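Local structure of oxidoreductase (7D5M) at residues 170-174 against 206-211; 227-231 against 243-247; 268-272 against 284-288; 371-375 against 385-389. The protein binds NAD(+) and is probably an NAD-dependent dehydrogenase of the Gfo/Idh/MocA family, related to inositol dehydrogenase. One frame throughout, in Å; residues are numbered along the deposited sequence.

Contact 1 (170-174 against 206-211). With NAD (nicotinamide-adenine-dinucleotide), chain B.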
# COMPACT_ATOMS: atom_id res chain seq x y z
N MET A 170 -2.56 -19.70 3.84
CA MET A 170 -2.76 -19.18 5.20
C MET A 170 -1.40 -18.90 5.82
O MET A 170 -0.46 -19.70 5.62
CB MET A 170 -3.53 -20.20 6.04
CG MET A 170 -4.97 -20.32 5.62
SD MET A 170 -5.70 -21.84 6.17
CE MET A 170 -5.10 -22.98 4.92
N GLN A 171 -1.30 -17.79 6.55
CA GLN A 171 -0.11 -17.52 7.37
C GLN A 171 -0.55 -16.79 8.63
O GLN A 171 -1.53 -16.03 8.60
CB GLN A 171 0.96 -16.76 6.57
CG GLN A 171 0.59 -15.33 6.22
CD GLN A 171 1.75 -14.53 5.67
OE1 GLN A 171 2.26 -14.80 4.58
NE2 GLN A 171 2.18 -13.52 6.42
N PHE A 172 0.16 -17.07 9.71
CA PHE A 172 0.21 -16.18 10.89
C PHE A 172 1.68 -16.14 11.30
O PHE A 172 2.14 -17.08 11.97
CB PHE A 172 -0.77 -16.64 11.97
CG PHE A 172 -1.10 -15.58 13.00
CD1 PHE A 172 -0.24 -14.52 13.25
CD2 PHE A 172 -2.28 -15.66 13.73
CE1 PHE A 172 -0.55 -13.57 14.21
CE2 PHE A 172 -2.57 -14.72 14.70
CZ PHE A 172 -1.72 -13.66 14.93
N ALA A 173 2.40 -15.15 10.80
CA ALA A 173 3.87 -15.09 10.83
C ALA A 173 4.30 -13.71 11.34
O ALA A 173 4.39 -12.77 10.54
CB ALA A 173 4.43 -15.37 9.46
N HIS A 174 4.51 -13.61 12.65
CA HIS A 174 4.99 -12.39 13.35
C HIS A 174 6.43 -12.61 13.80
O HIS A 174 6.91 -13.75 13.75
CB HIS A 174 4.06 -12.04 14.51
CG HIS A 174 4.15 -12.98 15.66
ND1 HIS A 174 5.11 -12.84 16.65
CD2 HIS A 174 3.40 -14.05 15.98
CE1 HIS A 174 4.94 -13.81 17.54
NE2 HIS A 174 3.89 -14.55 17.16
N VAL A 206 -0.67 -19.76 16.83
CA VAL A 206 -1.03 -18.80 15.75
C VAL A 206 -1.54 -19.53 14.50
O VAL A 206 -2.48 -19.03 13.91
CB VAL A 206 0.13 -17.82 15.46
CG1 VAL A 206 0.36 -16.89 16.65
CG2 VAL A 206 1.41 -18.53 15.05
N GLY A 207 -0.99 -20.69 14.14
CA GLY A 207 -1.40 -21.41 12.92
C GLY A 207 -2.90 -21.70 12.89
O GLY A 207 -3.51 -21.65 11.80
N THR A 208 -3.49 -22.01 14.05
CA THR A 208 -4.90 -22.44 14.15
C THR A 208 -5.85 -21.27 13.87
O THR A 208 -7.02 -21.52 13.55
CB THR A 208 -5.22 -23.08 15.51
OG1 THR A 208 -4.71 -22.23 16.53
CG2 THR A 208 -4.64 -24.47 15.64
N HIS A 209 -5.38 -20.02 13.96
CA HIS A 209 -6.25 -18.85 13.70
C HIS A 209 -6.67 -18.79 12.23
O HIS A 209 -7.86 -18.81 11.94
CB HIS A 209 -5.60 -17.56 14.20
CG HIS A 209 -5.83 -17.29 15.64
ND1 HIS A 209 -7.10 -17.19 16.19
CD2 HIS A 209 -4.96 -17.09 16.65
CE1 HIS A 209 -6.99 -16.91 17.47
NE2 HIS A 209 -5.69 -16.85 17.79
N PRO A 210 -5.73 -18.66 11.25
CA PRO A 210 -6.14 -18.61 9.85
C PRO A 210 -6.72 -19.95 9.37
O PRO A 210 -7.53 -19.95 8.47
CB PRO A 210 -4.86 -18.21 9.10
CG PRO A 210 -3.73 -18.61 10.04
CD PRO A 210 -4.30 -18.42 11.44
N LEU A 211 -6.32 -21.07 10.00
CA LEU A 211 -6.96 -22.39 9.72
C LEU A 211 -8.46 -22.28 10.00
O LEU A 211 -9.27 -22.65 9.13
CB LEU A 211 -6.33 -23.49 10.58
CG LEU A 211 -6.91 -24.88 10.31
CD1 LEU A 211 -6.29 -25.47 9.06
CD2 LEU A 211 -6.71 -25.79 11.50
PA NAD B . -0.92 -14.84 30.44
O1A NAD B . 0.18 -15.66 31.04
O2A NAD B . -0.64 -13.46 29.92
O5B NAD B . -2.13 -14.76 31.50
C5B NAD B . -2.48 -15.88 32.37
C4B NAD B . -3.43 -15.37 33.42
O4B NAD B . -4.10 -16.48 34.08
C3B NAD B . -2.78 -14.57 34.56
O3B NAD B . -3.67 -13.56 35.01
C2B NAD B . -2.55 -15.65 35.62
O2B NAD B . -2.40 -15.17 36.93
C1B NAD B . -3.85 -16.42 35.47
N9A NAD B . -3.83 -17.79 35.96
C8A NAD B . -2.86 -18.73 35.71
N7A NAD B . -3.13 -19.90 36.23
C5A NAD B . -4.36 -19.73 36.84
C6A NAD B . -5.19 -20.62 37.55
N6A NAD B . -4.90 -21.91 37.74
N1A NAD B . -6.36 -20.14 38.02
C2A NAD B . -6.65 -18.84 37.82
N3A NAD B . -5.96 -17.92 37.15
C4A NAD B . -4.81 -18.43 36.68
O3 NAD B . -1.60 -15.66 29.23
PN NAD B . -2.41 -15.09 27.94
O1N NAD B . -1.43 -14.70 26.86
O2N NAD B . -3.41 -14.08 28.40
O5D NAD B . -3.16 -16.41 27.42
C5D NAD B . -4.11 -17.10 28.24
C4D NAD B . -4.87 -18.02 27.31
O4D NAD B . -5.46 -17.23 26.25
C3D NAD B . -3.99 -19.07 26.61
O3D NAD B . -4.72 -20.27 26.45
C2D NAD B . -3.68 -18.41 25.26
O2D NAD B . -3.39 -19.35 24.24
C1D NAD B . -5.01 -17.70 24.99
N1N NAD B . -4.91 -16.53 24.06
C2N NAD B . -5.76 -16.45 22.98
C3N NAD B . -5.66 -15.40 22.07
C7N NAD B . -6.73 -15.30 21.01
O7N NAD B . -7.76 -15.97 21.14
N7N NAD B . -6.52 -14.47 19.99
C4N NAD B . -4.60 -14.49 22.20
C5N NAD B . -3.74 -14.59 23.29
C6N NAD B . -4.01 -15.52 24.27
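The carbonyl oxygen of V206 accepts a hydrogen bond from H209 N at 3.1 Å, and the ring of F172 reaches the same oxygen across the contact, with CD2 3.4 Å from V206 O. With CG anti to the backbone N (chi1 -162°), F172 leaves strand 165-173 toward helix 202-217 and meets V206 at about a right angle. V206 CB lies over one ring face, 3.9 Å from the centroid in a CH-pi contact, while H209 CB and P210 CD come to the ring edge. The F172 and H209 rings lie obliquely side by side, planes 48° apart. Two residues earlier on the strand, M170 CB packs on P210 CB at 3.9 Å, and its bent chain brings SD to 3.5 Å from P210 O. P210 lacks an N-H, and the helix is kinked there. Shortening F172 to an alanine, which removes the face under V206 CB and one of the rings beside H209, would probably leave the imidazole less well supported. H209 NE2 approaches the carboxamide nitrogen N7N of NAD to 3.3 Å, and K115 and Y144 also adjoin this side chain. The packing of strand on helix thus probably contributes to where the imidazole stands beside the carboxamide.

Contact 2 (227-231 against 243-247)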
# COMPACT_ATOMS: atom_id res chain seq x y z
N MET A 227 1.30 -32.75 5.44
CA MET A 227 2.67 -32.89 5.96
C MET A 227 3.04 -31.60 6.67
O MET A 227 2.51 -30.51 6.31
CB MET A 227 3.66 -33.19 4.84
CG MET A 227 3.51 -32.29 3.65
SD MET A 227 5.04 -32.23 2.72
CE MET A 227 6.12 -31.55 3.98
N CYS A 228 3.89 -31.71 7.67
CA CYS A 228 4.36 -30.54 8.45
C CYS A 228 5.85 -30.68 8.72
O CYS A 228 6.29 -31.71 9.27
CB CYS A 228 3.57 -30.37 9.73
SG CYS A 228 4.15 -28.98 10.74
N SER A 229 6.59 -29.65 8.33
CA SER A 229 8.02 -29.46 8.66
C SER A 229 8.12 -28.30 9.65
O SER A 229 7.63 -27.20 9.32
CB SER A 229 8.80 -29.25 7.40
OG SER A 229 10.01 -28.59 7.69
N ARG A 230 8.67 -28.53 10.84
CA ARG A 230 8.72 -27.51 11.91
C ARG A 230 10.15 -27.37 12.42
O ARG A 230 10.92 -28.36 12.40
CB ARG A 230 7.72 -27.83 13.02
CG ARG A 230 8.16 -28.90 14.01
CD ARG A 230 7.06 -29.19 15.02
NE ARG A 230 7.36 -30.33 15.88
CZ ARG A 230 6.91 -30.51 17.13
NH1 ARG A 230 6.17 -29.59 17.73
NH2 ARG A 230 7.24 -31.62 17.78
N GLN A 231 10.47 -26.16 12.87
CA GLN A 231 11.83 -25.78 13.32
C GLN A 231 11.74 -25.06 14.66
O GLN A 231 10.73 -24.36 14.93
CB GLN A 231 12.52 -24.89 12.28
CG GLN A 231 12.54 -25.49 10.88
CD GLN A 231 11.25 -25.30 10.13
OE1 GLN A 231 10.63 -24.24 10.20
NE2 GLN A 231 10.84 -26.32 9.39
N ASN A 243 8.56 -21.96 14.16
CA ASN A 243 8.29 -21.81 12.71
C ASN A 243 7.78 -23.14 12.19
O ASN A 243 8.30 -24.18 12.63
CB ASN A 243 9.55 -21.38 11.97
CG ASN A 243 9.24 -20.88 10.58
OD1 ASN A 243 8.66 -19.80 10.44
ND2 ASN A 243 9.59 -21.65 9.57
N ALA A 244 6.80 -23.14 11.29
CA ALA A 244 6.32 -24.39 10.68
C ALA A 244 5.67 -24.13 9.32
O ALA A 244 5.08 -23.05 9.10
CB ALA A 244 5.37 -25.07 11.63
N TYR A 245 5.82 -25.12 8.45
CA TYR A 245 5.15 -25.21 7.14
C TYR A 245 4.23 -26.41 7.16
O TYR A 245 4.72 -27.54 7.33
CB TYR A 245 6.17 -25.35 6.01
CG TYR A 245 7.23 -24.29 6.07
CD1 TYR A 245 7.01 -23.05 5.49
CD2 TYR A 245 8.43 -24.52 6.73
CE1 TYR A 245 7.97 -22.06 5.56
CE2 TYR A 245 9.39 -23.53 6.81
CZ TYR A 245 9.17 -22.30 6.22
OH TYR A 245 10.11 -21.32 6.31
N THR A 246 2.94 -26.18 6.95
CA THR A 246 1.95 -27.26 6.81
C THR A 246 1.39 -27.24 5.39
O THR A 246 0.78 -26.23 5.00
CB THR A 246 0.83 -27.18 7.84
OG1 THR A 246 1.45 -27.09 9.12
CG2 THR A 246 -0.10 -28.38 7.75
N LEU A 247 1.62 -28.31 4.65
CA LEU A 247 1.04 -28.49 3.30
C LEU A 247 -0.07 -29.54 3.39
O LEU A 247 0.14 -30.61 4.03
CB LEU A 247 2.15 -28.88 2.33
CG LEU A 247 1.73 -28.94 0.86
CD1 LEU A 247 1.31 -27.57 0.35
CD2 LEU A 247 2.86 -29.49 0.01
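M227 to Q231 and N243 to L247 run antiparallel with their axes 4.7 Å apart, and M227-L247, S229-Y245 and Q231-N243 form hydrogen-bonded pairs while C228-T246 and R230-A244 form non-hydrogen-bonded ones. The ladder is regular: Y245 N to S229 O, 2.9 Å, is almost straight, whereas N243 N to Q231 O is weak. At that end a side-chain bond reinforces the backbone. Q231 bends at its second torsion (chi2 81°), which folds its amide back over the neighbouring strand, and N243 ND2 donates to Q231 OE1 at 2.9 Å with an N-H...O angle of 169°. The acceptor lies in the amide plane of N243, although the two amide planes are turned 50° apart. N243 OD1 is taken up separately by S261 and the indole N-H of W259, so both ends of this amide are engaged. The Q231 side chain crosses that of Y245 at about a right angle, OE1 coming to 3.7 Å from Y245 CE2. At the other end of the ladder M227 CG lies beside L247 CB at 3.9 Å, the two side chains pointing the same way. The M227-S229-Y245 surface meets a second subunit, where Y245 OH bonds to H169 of that subunit and M227 packs on its counterpart. C228, R230, A244 and T246 share the other surface. In the large mixed sheet, strand 243-250 pairs onward with 255-261 and strand 223-231 with 387-388, while helices 202-217 and 363-381 cover the C228-A244-T246 surface.

Contact 3 (268-272 against 284-288)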
# COMPACT_ATOMS: atom_id res chain seq x y z
N MET A 268 4.67 -7.40 12.19
CA MET A 268 3.84 -6.93 13.33
C MET A 268 2.77 -7.97 13.67
O MET A 268 2.35 -8.02 14.84
CB MET A 268 3.19 -5.59 12.96
CG MET A 268 4.18 -4.44 12.92
SD MET A 268 5.01 -4.19 14.51
CE MET A 268 3.60 -3.93 15.58
N HIS A 269 2.33 -8.79 12.72
CA HIS A 269 1.30 -9.82 12.97
C HIS A 269 1.28 -10.80 11.81
O HIS A 269 1.54 -11.99 12.02
CB HIS A 269 -0.07 -9.18 13.22
CG HIS A 269 -0.70 -9.60 14.50
ND1 HIS A 269 -1.99 -10.09 14.57
CD2 HIS A 269 -0.23 -9.59 15.77
CE1 HIS A 269 -2.29 -10.36 15.82
NE2 HIS A 269 -1.22 -10.07 16.58
N GLY A 270 0.98 -10.30 10.61
CA GLY A 270 1.12 -11.06 9.36
C GLY A 270 0.17 -12.24 9.33
O GLY A 270 0.59 -13.31 8.91
N GLN A 271 -1.07 -12.07 9.80
CA GLN A 271 -2.10 -13.11 9.62
C GLN A 271 -2.85 -12.81 8.32
O GLN A 271 -3.52 -11.79 8.24
CB GLN A 271 -3.08 -13.20 10.79
CG GLN A 271 -4.03 -14.37 10.62
CD GLN A 271 -5.15 -14.45 11.63
OE1 GLN A 271 -5.93 -15.39 11.60
NE2 GLN A 271 -5.23 -13.48 12.53
N LYS A 272 -2.71 -13.68 7.33
CA LYS A 272 -3.34 -13.48 6.01
C LYS A 272 -3.96 -14.79 5.56
O LYS A 272 -3.43 -15.87 5.88
CB LYS A 272 -2.31 -12.95 5.00
CG LYS A 272 -1.56 -11.69 5.43
CD LYS A 272 -0.40 -11.26 4.53
CE LYS A 272 -0.10 -9.78 4.69
NZ LYS A 272 1.21 -9.39 4.12
N TRP A 284 -7.45 -11.59 2.74
CA TRP A 284 -7.75 -10.81 3.96
C TRP A 284 -6.51 -10.83 4.85
O TRP A 284 -5.86 -11.87 4.94
CB TRP A 284 -8.97 -11.40 4.67
CG TRP A 284 -9.43 -10.62 5.87
CD1 TRP A 284 -10.25 -9.54 5.87
CD2 TRP A 284 -9.12 -10.90 7.24
NE1 TRP A 284 -10.46 -9.11 7.15
CE2 TRP A 284 -9.79 -9.93 8.02
CE3 TRP A 284 -8.31 -11.84 7.91
CZ2 TRP A 284 -9.69 -9.88 9.41
CZ3 TRP A 284 -8.24 -11.81 9.28
CH2 TRP A 284 -8.93 -10.85 10.03
N TRP A 285 -6.24 -9.70 5.50
CA TRP A 285 -5.05 -9.45 6.34
C TRP A 285 -5.54 -8.85 7.66
O TRP A 285 -6.23 -7.82 7.62
CB TRP A 285 -4.12 -8.52 5.57
CG TRP A 285 -2.90 -8.08 6.31
CD1 TRP A 285 -2.31 -8.65 7.39
CD2 TRP A 285 -2.07 -6.96 5.95
NE1 TRP A 285 -1.18 -7.97 7.74
CE2 TRP A 285 -1.00 -6.92 6.88
CE3 TRP A 285 -2.12 -6.00 4.93
CZ2 TRP A 285 -0.01 -5.94 6.83
CZ3 TRP A 285 -1.14 -5.04 4.89
CH2 TRP A 285 -0.11 -5.01 5.82
N ASP A 286 -5.23 -9.49 8.79
CA ASP A 286 -5.84 -9.14 10.10
C ASP A 286 -5.48 -7.71 10.51
O ASP A 286 -6.27 -7.10 11.27
CB ASP A 286 -5.48 -10.17 11.18
CG ASP A 286 -4.03 -10.18 11.66
OD1 ASP A 286 -3.13 -9.75 10.90
OD2 ASP A 286 -3.81 -10.64 12.80
N GLU A 287 -4.35 -7.17 10.05
CA GLU A 287 -3.88 -5.83 10.50
C GLU A 287 -4.72 -4.74 9.83
O GLU A 287 -4.69 -3.60 10.29
CB GLU A 287 -2.39 -5.66 10.23
CG GLU A 287 -1.53 -6.60 11.05
CD GLU A 287 -0.06 -6.51 10.68
OE1 GLU A 287 0.53 -5.41 10.85
OE2 GLU A 287 0.46 -7.51 10.16
N HIS A 288 -5.39 -5.08 8.73
CA HIS A 288 -6.29 -4.17 7.98
C HIS A 288 -7.60 -4.91 7.77
O HIS A 288 -7.95 -5.25 6.65
CB HIS A 288 -5.58 -3.70 6.72
CG HIS A 288 -4.34 -2.95 7.07
ND1 HIS A 288 -4.38 -1.68 7.58
CD2 HIS A 288 -3.04 -3.32 7.07
CE1 HIS A 288 -3.16 -1.26 7.83
NE2 HIS A 288 -2.31 -2.25 7.52
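The indole of W285 is sandwiched: K272 CE lies over one face, 3.5 Å from the centroid of the five-membered ring and almost on its normal, while E287 CB and H288 CD2 lie over the opposite face and Q271 O comes to the edge. The extended K272 chain runs beside the indole and places its ammonium in a cation-pi contact above the same ring. The H269 imidazole, by contrast, is met at its edge. Its ND1 donates to D286 OD2 at 2.6 Å, on the syn side of the carboxylate, and the two planes are 20° apart. Q271 NE2 reaches D286 OD2 from above the carboxylate plane at 3.2 Å, so this oxygen is gripped twice, and Q271 N donates to D286 OD1. A chi1 of 70° turns the D286 carboxylate back to these donors, while D286 N binds Q271 O at 2.9 Å. With an alanine at D286, H269 ND1 and Q271 NE2 are likely to lose their shared acceptor, and the imidazole one restraint on its rotation. E287 OE2 also serves two donors, approached from opposite faces of its plane: G270 N at 2.9 Å and W285 NE1 at 3.0 Å. The type I turn from W285 to H288 presents both carboxylates to the segment 269-271. The pairing sits at the open end of the hairpin of strands 271-277 and 280-285; strand 165-173 flanks it on the K272 side, helix 202-217 packs against Q271 and W284, and a third subunit approaches H269 with its H325.

Contact 4 (371-375 against 385-389)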
# COMPACT_ATOMS: atom_id res chain seq x y z
N ARG A 371 -7.12 -31.37 16.66
CA ARG A 371 -6.85 -32.43 15.65
C ARG A 371 -5.72 -31.96 14.73
O ARG A 371 -4.76 -32.72 14.51
CB ARG A 371 -8.07 -32.75 14.80
CG ARG A 371 -7.85 -33.92 13.85
CD ARG A 371 -8.95 -34.09 12.83
NE ARG A 371 -10.28 -33.94 13.41
CZ ARG A 371 -10.89 -34.86 14.15
NH1 ARG A 371 -10.30 -36.01 14.41
NH2 ARG A 371 -12.08 -34.61 14.63
N TRP A 372 -5.85 -30.76 14.18
CA TRP A 372 -4.88 -30.27 13.16
C TRP A 372 -3.48 -30.19 13.78
O TRP A 372 -2.54 -30.70 13.16
CB TRP A 372 -5.32 -28.92 12.60
CG TRP A 372 -4.42 -28.38 11.53
CD1 TRP A 372 -4.44 -28.67 10.20
CD2 TRP A 372 -3.42 -27.35 11.70
NE1 TRP A 372 -3.50 -27.93 9.53
CE2 TRP A 372 -2.85 -27.12 10.43
CE3 TRP A 372 -2.95 -26.63 12.80
CZ2 TRP A 372 -1.86 -26.16 10.23
CZ3 TRP A 372 -1.95 -25.70 12.61
CH2 TRP A 372 -1.41 -25.48 11.33
N VAL A 373 -3.35 -29.58 14.95
CA VAL A 373 -2.03 -29.45 15.63
C VAL A 373 -1.47 -30.85 15.85
O VAL A 373 -0.27 -31.06 15.59
CB VAL A 373 -2.14 -28.66 16.95
CG1 VAL A 373 -0.87 -28.78 17.79
CG2 VAL A 373 -2.48 -27.20 16.68
N GLU A 374 -2.29 -31.79 16.31
CA GLU A 374 -1.80 -33.15 16.67
C GLU A 374 -1.25 -33.83 15.41
O GLU A 374 -0.15 -34.41 15.50
CB GLU A 374 -2.90 -33.95 17.36
CG GLU A 374 -2.43 -35.28 17.90
CD GLU A 374 -3.35 -35.88 18.95
OE1 GLU A 374 -3.87 -36.98 18.71
OE2 GLU A 374 -3.56 -35.23 19.99
N ARG A 375 -1.97 -33.77 14.29
CA ARG A 375 -1.55 -34.38 13.00
C ARG A 375 -0.26 -33.71 12.51
O ARG A 375 0.63 -34.44 12.04
CB ARG A 375 -2.64 -34.27 11.94
CG ARG A 375 -3.82 -35.21 12.18
CD ARG A 375 -3.51 -36.66 11.87
NE ARG A 375 -4.64 -37.45 12.35
CZ ARG A 375 -4.78 -37.90 13.60
NH1 ARG A 375 -3.83 -37.69 14.50
NH2 ARG A 375 -5.86 -38.58 13.94
N VAL A 385 6.63 -35.99 6.72
CA VAL A 385 6.08 -36.95 5.71
C VAL A 385 4.56 -36.78 5.67
O VAL A 385 3.97 -36.29 6.68
CB VAL A 385 6.50 -38.39 6.05
CG1 VAL A 385 8.01 -38.49 6.17
CG2 VAL A 385 5.84 -38.90 7.32
N TRP A 386 3.94 -37.16 4.55
CA TRP A 386 2.47 -37.14 4.40
C TRP A 386 1.85 -38.10 5.42
O TRP A 386 2.33 -39.24 5.53
CB TRP A 386 2.05 -37.51 2.98
CG TRP A 386 2.41 -36.46 1.98
CD1 TRP A 386 3.48 -36.45 1.14
CD2 TRP A 386 1.71 -35.23 1.74
NE1 TRP A 386 3.49 -35.31 0.38
CE2 TRP A 386 2.41 -34.54 0.73
CE3 TRP A 386 0.55 -34.64 2.27
CZ2 TRP A 386 1.99 -33.30 0.23
CZ3 TRP A 386 0.14 -33.42 1.79
CH2 TRP A 386 0.85 -32.76 0.78
N VAL A 387 0.84 -37.62 6.14
CA VAL A 387 0.03 -38.45 7.07
C VAL A 387 -1.44 -38.31 6.67
O VAL A 387 -1.85 -37.22 6.20
CB VAL A 387 0.27 -38.09 8.55
CG1 VAL A 387 1.75 -38.15 8.89
CG2 VAL A 387 -0.31 -36.73 8.91
N ASP A 388 -2.20 -39.39 6.82
CA ASP A 388 -3.67 -39.37 6.66
C ASP A 388 -4.25 -38.49 7.77
O ASP A 388 -3.76 -38.58 8.92
CB ASP A 388 -4.26 -40.78 6.69
CG ASP A 388 -3.86 -41.59 5.48
OD1 ASP A 388 -3.45 -40.97 4.46
OD2 ASP A 388 -3.96 -42.83 5.56
N TYR A 389 -5.24 -37.67 7.44
CA TYR A 389 -5.80 -36.69 8.40
C TYR A 389 -6.90 -37.36 9.24
O TYR A 389 -6.78 -37.10 10.45
CB TYR A 389 -6.26 -35.44 7.65
CG TYR A 389 -6.59 -34.30 8.56
CD1 TYR A 389 -5.59 -33.60 9.22
CD2 TYR A 389 -7.90 -33.95 8.81
CE1 TYR A 389 -5.89 -32.55 10.07
CE2 TYR A 389 -8.22 -32.91 9.66
CZ TYR A 389 -7.21 -32.20 10.29
OH TYR A 389 -7.48 -31.16 11.13
O HOH W 1 -7.76 -37.08 13.24
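A bend at the second torsion of R375 (chi2 -75°) and a Y389 ring anti to its main-chain nitrogen (chi1 -169°) bring the arginine and the last modelled residue together. They join helix 363-381 to the short edge strand 387-388 of the mixed sheet, within the C-terminal alpha/beta domain of the Gfo/Idh/MocA fold. The Y389 side chain lies against R371, W372 and R375, one turn of the helix. R371 CD, set by extended first and second torsions, packs at 3.5 Å from Y389 CE2, and the chain bends only beyond it; on R375, CG is the atom that touches, 3.8 Å from Y389 CD1. Both guanidinium planes stand about 70° from the ring, so neither arginine stacks flat on it. The phenol oxygen ends against the W372 backbone and CB: Y389 OH is 3.4 Å from W372 CB and similarly close to W372 CA, near the edge of the indole. The W372 indole itself continues inward, against L226 and T246 of the sheet and L211 of helix 202-217. R371 also forms a salt bridge with E368, holding its outer end to its own helix. The polar closure is at the carbonyl of Y389: R375 NE donates to Y389 O at 2.9 Å from above the carbonyl plane, and one water accepts from R371 NH1 at 3.0 Å and donates to Y389 O at 3.0 Å.

How the contacts relate
All four contacts belong to the C-terminal domain and reach its one mixed sheet. Contacts 1 and 3 are the closest pair, centres 9 Å apart, joined where Q171 O meets K272 N at 2.9 Å on neighbouring strands and where Q171 NE2 meets G270 O. They are also nearest the cofactor: contact 1 touches NAD through H209, and the H269 side chain of contact 3 is about 7 Å from it. Contact 4 reaches contact 1 through W372, whose CG is 3.5 Å from L211 CD2, and contact 2 through W372 and W386. Contacts 2 and 4, centres 11 Å apart, lie further from the pocket, and contact 4 is 26 Å from contact 3 between centres.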